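Local coordinates for protein hydrogenase maturation factor (Thermoanaerobacter tengcongensis, PDB 3VTH) that probably transfers the carbamoyl group of carbamoyl phosphate, at the expense of ATP, to the C-terminal cysteine of HypE during [NiFe]-hydrogenase maturation, at residues P106-D110 and G140-I146; P109-C114 and S278-P282; I366-T371 and R382-A388. Numbering follows the deposited sequence.

Contact 1. Residues P106-D110 and G140-I146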
loop_
_atom_site.group_PDB
_atom_site.type_symbol
_atom_site.label_atom_id
_atom_site.label_comp_id
_atom_site.label_asym_id
_atom_site.label_seq_id
_atom_site.Cartn_x
_atom_site.Cartn_y
_atom_site.Cartn_z
ATOM N N PRO A 106 -14.864 9.929 -6.487
ATOM C CA PRO A 106 -13.989 9.152 -5.611
ATOM C C PRO A 106 -14.728 8.679 -4.336
ATOM O O PRO A 106 -15.750 9.267 -3.956
ATOM C CB PRO A 106 -12.901 10.153 -5.241
ATOM C CG PRO A 106 -12.825 11.063 -6.447
ATOM C CD PRO A 106 -14.253 11.214 -6.896
ATOM N N VAL A 107 -14.193 7.625 -3.709
ATOM C CA VAL A 107 -14.735 7.034 -2.487
ATOM C C VAL A 107 -13.689 7.163 -1.375
ATOM O O VAL A 107 -12.492 6.909 -1.597
ATOM C CB VAL A 107 -15.150 5.554 -2.718
ATOM C CG1 VAL A 107 -15.389 4.793 -1.394
ATOM C CG2 VAL A 107 -16.439 5.487 -3.586
ATOM N N SER A 108 -14.142 7.576 -0.192
ATOM C CA SER A 108 -13.260 7.719 0.962
ATOM C C SER A 108 -12.649 6.381 1.397
ATOM O O SER A 108 -13.344 5.365 1.419
ATOM C CB SER A 108 -14.006 8.332 2.152
ATOM O OG SER A 108 -13.120 8.460 3.279
ATOM N N PRO A 109 -11.353 6.377 1.753
ATOM C CA PRO A 109 -10.864 5.192 2.470
ATOM C C PRO A 109 -11.537 5.032 3.849
ATOM O O PRO A 109 -12.142 5.977 4.378
ATOM C CB PRO A 109 -9.358 5.461 2.642
ATOM C CG PRO A 109 -9.026 6.451 1.538
ATOM C CD PRO A 109 -10.264 7.315 1.418
ATOM N N ASP A 110 -11.443 3.825 4.390
ATOM C CA ASP A 110 -11.793 3.526 5.780
ATOM C C ASP A 110 -10.903 4.290 6.746
ATOM O O ASP A 110 -9.687 4.391 6.534
ATOM C CB ASP A 110 -11.632 2.024 6.016
ATOM C CG ASP A 110 -12.406 1.214 5.011
ATOM O OD1 ASP A 110 -13.650 1.177 5.132
ATOM O OD2 ASP A 110 -11.779 0.675 4.067
ATOM N N GLY A 140 -14.511 5.949 10.860
ATOM C CA GLY A 140 -15.195 4.668 10.652
ATOM C C GLY A 140 -15.016 4.101 9.248
ATOM O O GLY A 140 -14.324 4.687 8.405
ATOM N N PRO A 141 -15.625 2.939 8.988
ATOM C CA PRO A 141 -15.542 2.323 7.676
ATOM C C PRO A 141 -16.209 3.179 6.621
ATOM O O PRO A 141 -17.193 3.884 6.917
ATOM C CB PRO A 141 -16.321 1.012 7.844
ATOM C CG PRO A 141 -17.144 1.190 9.031
ATOM C CD PRO A 141 -16.400 2.118 9.934
ATOM N N ARG A 142 -15.643 3.151 5.418
ATOM C CA ARG A 142 -16.220 3.817 4.270
ATOM C C ARG A 142 -16.155 2.813 3.128
ATOM O O ARG A 142 -17.066 2.014 2.962
ATOM C CB ARG A 142 -15.494 5.142 3.946
ATOM C CG ARG A 142 -15.678 6.271 4.995
ATOM C CD ARG A 142 -17.156 6.705 5.157
ATOM N NE ARG A 142 -17.243 7.868 6.049
ATOM C CZ ARG A 142 -17.348 7.811 7.374
ATOM N NH1 ARG A 142 -17.390 6.641 7.998
ATOM N NH2 ARG A 142 -17.396 8.937 8.085
ATOM N N PHE A 143 -15.060 2.831 2.366
ATOM C CA PHE A 143 -14.865 1.878 1.268
ATOM C C PHE A 143 -15.343 0.458 1.584
ATOM O O PHE A 143 -16.138 -0.128 0.822
ATOM C CB PHE A 143 -13.386 1.836 0.857
ATOM C CG PHE A 143 -13.094 0.809 -0.196
ATOM C CD1 PHE A 143 -12.239 -0.249 0.070
ATOM C CD2 PHE A 143 -13.708 0.882 -1.447
ATOM C CE1 PHE A 143 -11.973 -1.216 -0.920
ATOM C CE2 PHE A 143 -13.450 -0.085 -2.440
ATOM C CZ PHE A 143 -12.585 -1.127 -2.178
ATOM N N SER A 144 -14.889 -0.090 2.711
ATOM C CA SER A 144 -15.212 -1.471 3.059
ATOM C C SER A 144 -16.716 -1.783 3.083
ATOM O O SER A 144 -17.090 -2.922 2.842
ATOM C CB SER A 144 -14.607 -1.869 4.414
ATOM O OG SER A 144 -15.073 -0.987 5.435
ATOM N N ILE A 145 -17.560 -0.795 3.382
ATOM C CA ILE A 145 -19.005 -1.058 3.474
ATOM C C ILE A 145 -19.856 -0.372 2.398
ATOM O O ILE A 145 -21.078 -0.448 2.441
ATOM C CB ILE A 145 -19.560 -0.718 4.875
ATOM C CG1 ILE A 145 -19.436 0.787 5.162
ATOM C CG2 ILE A 145 -18.832 -1.590 5.967
ATOM C CD1 ILE A 145 -20.227 1.219 6.387
ATOM N N ILE A 146 -19.209 0.254 1.419
ATOM C CA ILE A 146 -19.925 1.009 0.368
ATOM C C ILE A 146 -20.196 0.102 -0.839
ATOM O O ILE A 146 -19.271 -0.500 -1.388
ATOM C CB ILE A 146 -19.151 2.309 -0.020
ATOM C CG1 ILE A 146 -19.276 3.355 1.102
ATOM C CG2 ILE A 146 -19.658 2.920 -1.363
ATOM C CD1 ILE A 146 -18.228 4.505 1.032
#

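Contact 2. Residues P109-C114 and S278-P282. With ZN (zinc ion), chain C; PO4 (phosphate ion), chain L.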
loop_
_atom_site.group_PDB
_atom_site.type_symbol
_atom_site.label_atom_id
_atom_site.label_comp_id
_atom_site.label_asym_id
_atom_site.label_seq_id
_atom_site.Cartn_x
_atom_site.Cartn_y
_atom_site.Cartn_z
ATOM N N PRO A 109 -11.353 6.377 1.753
ATOM C CA PRO A 109 -10.864 5.192 2.470
ATOM C C PRO A 109 -11.537 5.032 3.849
ATOM O O PRO A 109 -12.142 5.977 4.378
ATOM C CB PRO A 109 -9.358 5.461 2.642
ATOM C CG PRO A 109 -9.026 6.451 1.538
ATOM C CD PRO A 109 -10.264 7.315 1.418
ATOM N N ASP A 110 -11.443 3.825 4.390
ATOM C CA ASP A 110 -11.793 3.526 5.780
ATOM C C ASP A 110 -10.903 4.290 6.746
ATOM O O ASP A 110 -9.687 4.391 6.534
ATOM C CB ASP A 110 -11.632 2.024 6.016
ATOM C CG ASP A 110 -12.406 1.214 5.011
ATOM O OD1 ASP A 110 -13.650 1.177 5.132
ATOM O OD2 ASP A 110 -11.779 0.675 4.067
ATOM N N MET A 111 -11.499 4.795 7.823
ATOM C CA MET A 111 -10.785 5.680 8.740
ATOM C C MET A 111 -10.846 5.223 10.200
ATOM O O MET A 111 -11.889 4.756 10.652
ATOM C CB MET A 111 -11.319 7.125 8.603
ATOM C CG MET A 111 -10.925 7.809 7.279
ATOM S SD MET A 111 -9.144 8.111 7.139
ATOM C CE MET A 111 -8.937 8.282 5.356
ATOM N N GLY A 112 -9.722 5.369 10.913
ATOM C CA GLY A 112 -9.632 5.127 12.351
ATOM C C GLY A 112 -10.535 6.035 13.184
ATOM O O GLY A 112 -10.926 7.113 12.735
ATOM N N VAL A 113 -10.878 5.572 14.383
ATOM C CA VAL A 113 -11.759 6.278 15.320
ATOM C C VAL A 113 -11.233 7.695 15.590
ATOM O O VAL A 113 -10.048 7.874 15.885
ATOM C CB VAL A 113 -11.865 5.517 16.659
ATOM C CG1 VAL A 113 -12.911 6.158 17.586
ATOM C CG2 VAL A 113 -12.193 4.032 16.423
ATOM N N CYS A 114 -12.111 8.691 15.461
ATOM C CA CYS A 114 -11.754 10.084 15.764
ATOM C C CYS A 114 -11.715 10.331 17.269
ATOM O O CYS A 114 -12.221 9.529 18.059
ATOM C CB CYS A 114 -12.727 11.071 15.079
ATOM S SG CYS A 114 -14.378 11.160 15.818
ATOM N N SER A 278 -2.045 8.839 12.371
ATOM C CA SER A 278 -3.002 9.181 11.302
ATOM C C SER A 278 -4.270 8.345 11.418
ATOM O O SER A 278 -4.196 7.168 11.761
ATOM C CB SER A 278 -2.375 8.909 9.934
ATOM O OG SER A 278 -3.293 9.201 8.879
ATOM N N GLN A 279 -5.430 8.926 11.105
ATOM C CA GLN A 279 -6.643 8.104 10.996
ATOM C C GLN A 279 -6.525 7.024 9.917
ATOM O O GLN A 279 -7.280 6.056 9.916
ATOM C CB GLN A 279 -7.880 8.961 10.730
ATOM C CG GLN A 279 -8.486 9.617 11.966
ATOM C CD GLN A 279 -9.727 10.396 11.592
ATOM O OE1 GLN A 279 -9.630 11.511 11.089
ATOM N NE2 GLN A 279 -10.895 9.794 11.790
ATOM N N ARG A 280 -5.573 7.163 8.999
ATOM C CA ARG A 280 -5.377 6.082 8.023
ATOM C C ARG A 280 -4.956 4.789 8.758
ATOM O O ARG A 280 -5.225 3.681 8.282
ATOM C CB ARG A 280 -4.380 6.495 6.938
ATOM C CG ARG A 280 -4.776 7.763 6.144
ATOM C CD ARG A 280 -3.769 8.020 5.000
ATOM N NE ARG A 280 -4.018 9.274 4.277
ATOM C CZ ARG A 280 -4.840 9.402 3.236
ATOM N NH1 ARG A 280 -5.519 8.343 2.790
ATOM N NH2 ARG A 280 -4.984 10.592 2.634
ATOM N N ARG A 281 -4.308 4.951 9.919
ATOM C CA ARG A 281 -3.862 3.837 10.773
ATOM C C ARG A 281 -3.216 2.685 10.005
ATOM O O ARG A 281 -3.794 1.594 9.944
ATOM C CB ARG A 281 -5.041 3.314 11.636
ATOM C CG ARG A 281 -5.562 4.322 12.681
ATOM C CD ARG A 281 -4.565 4.496 13.811
ATOM N NE ARG A 281 -4.572 5.837 14.425
ATOM C CZ ARG A 281 -4.699 6.083 15.729
ATOM N NH1 ARG A 281 -4.862 5.088 16.598
ATOM N NH2 ARG A 281 -4.648 7.335 16.174
ATOM N N PRO A 282 -2.014 2.911 9.428
ATOM C CA PRO A 282 -1.291 1.793 8.845
ATOM C C PRO A 282 -0.394 1.095 9.869
ATOM O O PRO A 282 -0.149 1.625 10.971
ATOM C CB PRO A 282 -0.380 2.480 7.829
ATOM C CG PRO A 282 -0.003 3.745 8.516
ATOM C CD PRO A 282 -1.304 4.186 9.189
HETATM ZN ZN ZN C . -15.951 9.695 15.000
HETATM P P PO4 L . -2.402 12.645 4.513
HETATM O O1 PO4 L . -3.032 11.601 5.421
HETATM O O2 PO4 L . -0.995 12.202 4.141
HETATM O O3 PO4 L . -3.186 12.820 3.233
HETATM O O4 PO4 L . -2.339 13.958 5.266
HETATM O O HOH W 1 -8.093 3.069 8.259
#

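Contact 3. Residues I366-T371 and R382-A388. With APC (diphosphomethylphosphonic acid adenosyl ester), chain F.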
loop_
_atom_site.group_PDB
_atom_site.type_symbol
_atom_site.label_atom_id
_atom_site.label_comp_id
_atom_site.label_asym_id
_atom_site.label_seq_id
_atom_site.Cartn_x
_atom_site.Cartn_y
_atom_site.Cartn_z
ATOM N N ILE A 366 -10.221 -5.579 2.437
ATOM C CA ILE A 366 -9.020 -4.777 2.221
ATOM C C ILE A 366 -8.007 -5.027 3.337
ATOM O O ILE A 366 -8.346 -4.984 4.508
ATOM C CB ILE A 366 -9.363 -3.243 2.073
ATOM C CG1 ILE A 366 -8.118 -2.402 1.777
ATOM C CG2 ILE A 366 -10.118 -2.706 3.314
ATOM C CD1 ILE A 366 -8.441 -0.987 1.143
ATOM N N ASP A 367 -6.766 -5.322 2.966
ATOM C CA ASP A 367 -5.722 -5.577 3.960
ATOM C C ASP A 367 -5.256 -4.320 4.683
ATOM O O ASP A 367 -5.481 -3.211 4.211
ATOM C CB ASP A 367 -4.523 -6.238 3.269
ATOM C CG ASP A 367 -4.756 -7.710 3.018
ATOM O OD1 ASP A 367 -4.851 -8.475 4.001
ATOM O OD2 ASP A 367 -4.875 -8.097 1.838
ATOM N N ASP A 368 -4.569 -4.498 5.804
ATOM C CA ASP A 368 -3.873 -3.383 6.443
ATOM C C ASP A 368 -2.791 -2.836 5.517
ATOM O O ASP A 368 -2.157 -3.596 4.776
ATOM C CB ASP A 368 -3.216 -3.836 7.756
ATOM C CG ASP A 368 -4.220 -4.341 8.774
ATOM O OD1 ASP A 368 -5.422 -3.963 8.694
ATOM O OD2 ASP A 368 -3.802 -5.146 9.648
ATOM N N SER A 369 -2.607 -1.519 5.542
ATOM C CA SER A 369 -1.502 -0.884 4.824
ATOM C C SER A 369 -0.211 -1.069 5.618
ATOM O O SER A 369 -0.252 -1.269 6.831
ATOM C CB SER A 369 -1.766 0.612 4.640
ATOM O OG SER A 369 -2.814 0.813 3.712
ATOM N N VAL A 370 0.913 -1.044 4.913
ATOM C CA VAL A 370 2.233 -1.096 5.524
ATOM C C VAL A 370 3.020 0.079 4.967
ATOM O O VAL A 370 3.143 0.234 3.759
ATOM C CB VAL A 370 2.978 -2.428 5.216
ATOM C CG1 VAL A 370 4.358 -2.451 5.892
ATOM C CG2 VAL A 370 2.124 -3.640 5.675
ATOM N N THR A 371 3.544 0.914 5.857
ATOM C CA THR A 371 4.222 2.129 5.417
ATOM C C THR A 371 5.463 2.422 6.261
ATOM O O THR A 371 5.806 1.649 7.154
ATOM C CB THR A 371 3.263 3.327 5.372
ATOM O OG1 THR A 371 3.835 4.349 4.537
ATOM C CG2 THR A 371 3.012 3.870 6.792
ATOM N N ARG A 382 2.811 -1.300 1.233
ATOM C CA ARG A 382 1.589 -1.975 0.853
ATOM C C ARG A 382 0.475 -0.945 0.997
ATOM O O ARG A 382 0.171 -0.496 2.085
ATOM C CB ARG A 382 1.347 -3.210 1.739
ATOM C CG ARG A 382 0.076 -4.026 1.335
ATOM C CD ARG A 382 -0.114 -5.235 2.289
ATOM N NE ARG A 382 0.775 -6.339 1.916
ATOM C CZ ARG A 382 0.737 -7.557 2.464
ATOM N NH1 ARG A 382 -0.127 -7.826 3.440
ATOM N NH2 ARG A 382 1.566 -8.512 2.029
ATOM N N ARG A 383 -0.097 -0.544 -0.124
ATOM C CA ARG A 383 -1.090 0.510 -0.109
ATOM C C ARG A 383 -2.468 -0.131 -0.078
ATOM O O ARG A 383 -2.931 -0.702 -1.063
ATOM C CB ARG A 383 -0.900 1.442 -1.309
ATOM C CG ARG A 383 -1.901 2.614 -1.343
ATOM C CD ARG A 383 -1.833 3.363 -2.691
ATOM N NE ARG A 383 -2.946 4.329 -2.825
ATOM C CZ ARG A 383 -2.900 5.574 -2.360
ATOM N NH1 ARG A 383 -1.814 6.026 -1.736
ATOM N NH2 ARG A 383 -3.941 6.391 -2.512
ATOM N N ALA A 384 -3.118 -0.043 1.070
ATOM C CA ALA A 384 -4.385 -0.757 1.273
ATOM C C ALA A 384 -5.267 0.026 2.237
ATOM O O ALA A 384 -5.534 1.208 1.985
ATOM C CB ALA A 384 -4.134 -2.214 1.746
ATOM N N ARG A 385 -5.731 -0.587 3.326
ATOM C CA ARG A 385 -6.712 0.086 4.200
ATOM C C ARG A 385 -6.259 1.489 4.634
ATOM O O ARG A 385 -5.101 1.678 5.047
ATOM C CB ARG A 385 -7.056 -0.749 5.448
ATOM C CG ARG A 385 -8.099 -0.048 6.371
ATOM C CD ARG A 385 -8.437 -0.832 7.636
ATOM N NE ARG A 385 -7.266 -1.351 8.334
ATOM C CZ ARG A 385 -6.428 -0.638 9.088
ATOM N NH1 ARG A 385 -6.605 0.673 9.291
ATOM N NH2 ARG A 385 -5.395 -1.253 9.665
ATOM N N GLY A 386 -7.169 2.466 4.551
ATOM C CA GLY A 386 -6.834 3.833 4.976
ATOM C C GLY A 386 -6.201 4.694 3.894
ATOM O O GLY A 386 -6.197 5.921 4.019
ATOM N N TYR A 387 -5.698 4.062 2.824
ATOM C CA TYR A 387 -5.132 4.774 1.663
ATOM C C TYR A 387 -5.956 4.520 0.402
ATOM O O TYR A 387 -6.523 5.438 -0.173
ATOM C CB TYR A 387 -3.670 4.361 1.419
ATOM C CG TYR A 387 -2.708 4.812 2.497
ATOM C CD1 TYR A 387 -1.789 5.854 2.252
ATOM C CD2 TYR A 387 -2.736 4.229 3.775
ATOM C CE1 TYR A 387 -0.909 6.278 3.250
ATOM C CE2 TYR A 387 -1.864 4.648 4.777
ATOM C CZ TYR A 387 -0.948 5.667 4.512
ATOM O OH TYR A 387 -0.067 6.053 5.514
ATOM N N ALA A 388 -6.000 3.266 -0.040
ATOM C CA ALA A 388 -6.911 2.869 -1.094
ATOM C C ALA A 388 -8.341 2.956 -0.571
ATOM O O ALA A 388 -8.603 2.637 0.594
ATOM C CB ALA A 388 -6.604 1.448 -1.568
HETATM P PG APC F . -0.155 -14.343 3.934
HETATM O O1G APC F . -1.308 -13.720 4.677
HETATM O O2G APC F . 0.740 -15.154 4.838
HETATM O O3G APC F . -0.542 -15.079 2.683
HETATM P PB APC F . 0.998 -11.701 3.946
HETATM O O1B APC F . -0.266 -10.961 3.636
HETATM O O2B APC F . 2.244 -11.148 3.284
HETATM O O3B APC F . 0.820 -13.189 3.362
HETATM P PA APC F . 0.402 -10.682 6.859
HETATM O O1A APC F . 0.907 -10.958 8.256
HETATM O O2A APC F . -1.075 -10.690 6.702
HETATM C C3A APC F . 1.240 -11.875 5.745
HETATM O "O5'" APC F . 0.864 -9.220 6.360
HETATM C "C5'" APC F . 1.767 -8.382 7.077
HETATM C "C4'" APC F . 2.743 -7.764 6.079
HETATM O "O4'" APC F . 3.551 -6.836 6.811
HETATM C "C3'" APC F . 3.675 -8.831 5.498
HETATM O "O3'" APC F . 3.902 -8.634 4.092
HETATM C "C2'" APC F . 4.979 -8.597 6.232
HETATM O "O2'" APC F . 6.122 -9.080 5.501
HETATM C "C1'" APC F . 4.923 -7.098 6.520
HETATM N N9 APC F . 5.774 -6.869 7.682
HETATM C C8 APC F . 5.498 -7.152 8.984
HETATM N N7 APC F . 6.566 -6.840 9.760
HETATM C C5 APC F . 7.530 -6.361 8.945
HETATM C C6 APC F . 8.913 -5.855 9.096
HETATM N N6 APC F . 9.497 -5.784 10.310
HETATM N N1 APC F . 9.568 -5.461 7.981
HETATM C C2 APC F . 9.004 -5.504 6.757
HETATM N N3 APC F . 7.760 -5.955 6.527
HETATM C C4 APC F . 7.000 -6.383 7.574
HETATM O O HOH W 2 -7.623 -4.311 7.177
HETATM O O HOH W 3 -1.251 -6.195 5.112
HETATM O O HOH W 4 -3.977 0.430 7.247
#

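Contact 1. Residues P106-D110 and G140-I146
Asp-110 OD1 is the busiest acceptor of this buried contact. It takes the backbone N of Arg-142 (N to OD1 2.8 Å, angle 158°), the backbone N of Ser-144 (N to OD1 3.0 Å, 157°) and the hydroxyl of Ser-144 (OG to OD1 2.6 Å). The amide between these two is served separately: Phe-143 N donates to Ser-108 O at 3.2 Å with a more bent angle of 138°. Ser-108 OG is spent on its own segment, giving a 2.9 Å bond to Pro-109 O. Within 140-146, the 3-10 turn at 143-145 closes through Ile-145 N to Arg-142 O (2.9 Å). The guanidinium of Arg-142 leads away from 106-110: NE bonds to Gly-22 O, while NH1 and NH2 reach carbonyls of the zinc finger, those of Cys-139 and Cys-136, and NH1 also holds Pro-141 O at 3.0 Å. Apolar contact is slight, with Val-107 CG1 3.7 Å from Ile-146 CD1 and 4.2 Å from Phe-143 CB. Three consecutive amides entering the 3-10 turn thus find acceptors on 106-110, so the chain just after the zinc ligand Cys-139 is fixed to the chain just before Cys-114 by directed polar bonds.

Contact 2. Residues P109-C114 and S278-P282
This is a loop-to-loop contact, partly buried, that joins the chain entering the first zinc finger to the turn between helix 270-277 and strand 283-287 of the YrdC-like domain. Two bonds of nearly straight geometry tie Gly-112 to Gln-279: Gly-112 N donates to Gln-279 O (2.7 Å, 167°), and Gln-279 NE2 donates to Gly-112 O (2.8 Å, 172°). The same NE2 also bonds to Asn-138 O of the finger. With CA atoms 4.4 Å apart at this pair, a side chain at 112 would be crowded; an ideal CB would lie 2.8 Å from Arg-281 CG. Water 1 adds a bridge, donating to Asp-110 O (2.7 Å) and Arg-280 O (2.9 Å). Met-111 SD packs 3.9 Å from Gln-279 CB. The partner loop is shaped by a type I turn, Arg-281 N to Ser-278 O at 2.9 Å, and by an ST turn, Arg-280 N to Ser-278 OG at 3.1 Å. Arg-280 also holds a phosphate ion through NE to O1 (2.8 Å) and NH2 to O3 (2.9 Å). At the far end Cys-114 SG binds zinc at 2.3 Å; with Cys-117, Cys-136 and Cys-139 it makes the Cys4 site of two CxxC pairs, characteristic of a HypF finger.

Contact 3. Residues I366-T371 and R382-A388
Ile-366 lays its side chain over the backbone of the opposing segment, CG1 lying 3.4 Å from Arg-385 N and CD1 3.5 Å from Ala-384 C, with CD1 also 4.1 Å from Ala-388 CB. Further along, Val-370 and Arg-382 form a single antiparallel hydrogen-bonded bridge: Val-370 N to Arg-382 O and Arg-382 N to Val-370 O are both 3.0 Å. Beyond it the pairing becomes irregular. Ser-369 OG accepts from Ala-384 N (2.8 Å) and donates to Arg-385 O (2.8 Å), while Arg-385 N bonds to Asp-367 O (2.8 Å). Asp-368 OD1 makes a salt bridge to Arg-385 NH2 at 2.9 Å, and water 2 links this OD1 (2.7 Å) to Ile-366 O (2.8 Å). Arg-382 turns its guanidinium to the nucleotide analogue: Arg-382 NH1 reaches APC O1B at 3.1 Å and Arg-382 NH2 reaches APC O2B at 3.0 Å. Val-370 CG2 lies 3.7 Å from APC O4'. Water 3 ties Arg-382 NH1 (2.6 Å) to Asp-368 O (2.8 Å). Strand 370-374 runs parallel to strand 283-287, whose Ile-283 shares backbone bonds with Ser-369 and Thr-371; Asp-368 and Arg-385 both touch Met-307 of strand 303-307, and segment 382-388 then leads towards strand 392-393.

How the contacts relate
The three contacts form a compact triangle between the first zinc finger and the APC pocket. Contacts 1 and 2 share Pro-109 and Asp-110, have centres about 11 Å apart, and meet where Met-111 N lies 2.9 Å from Gly-140 O. Contact 2 reaches contact 3, about 10 Å away between centres, through Arg-280 NH1 to Gly-386 O (2.8 Å) and Arg-385 NH1 to Arg-281 O (3.0 Å). Contacts 1 and 3, centres about 12 Å apart, meet by packing, with Pro-109 CG 3.2 Å from Tyr-387 O. Two corners carry sites: Cys-114 of contact 2 binds zinc, whereas Val-370 and Arg-382 of contact 3 line the APC site.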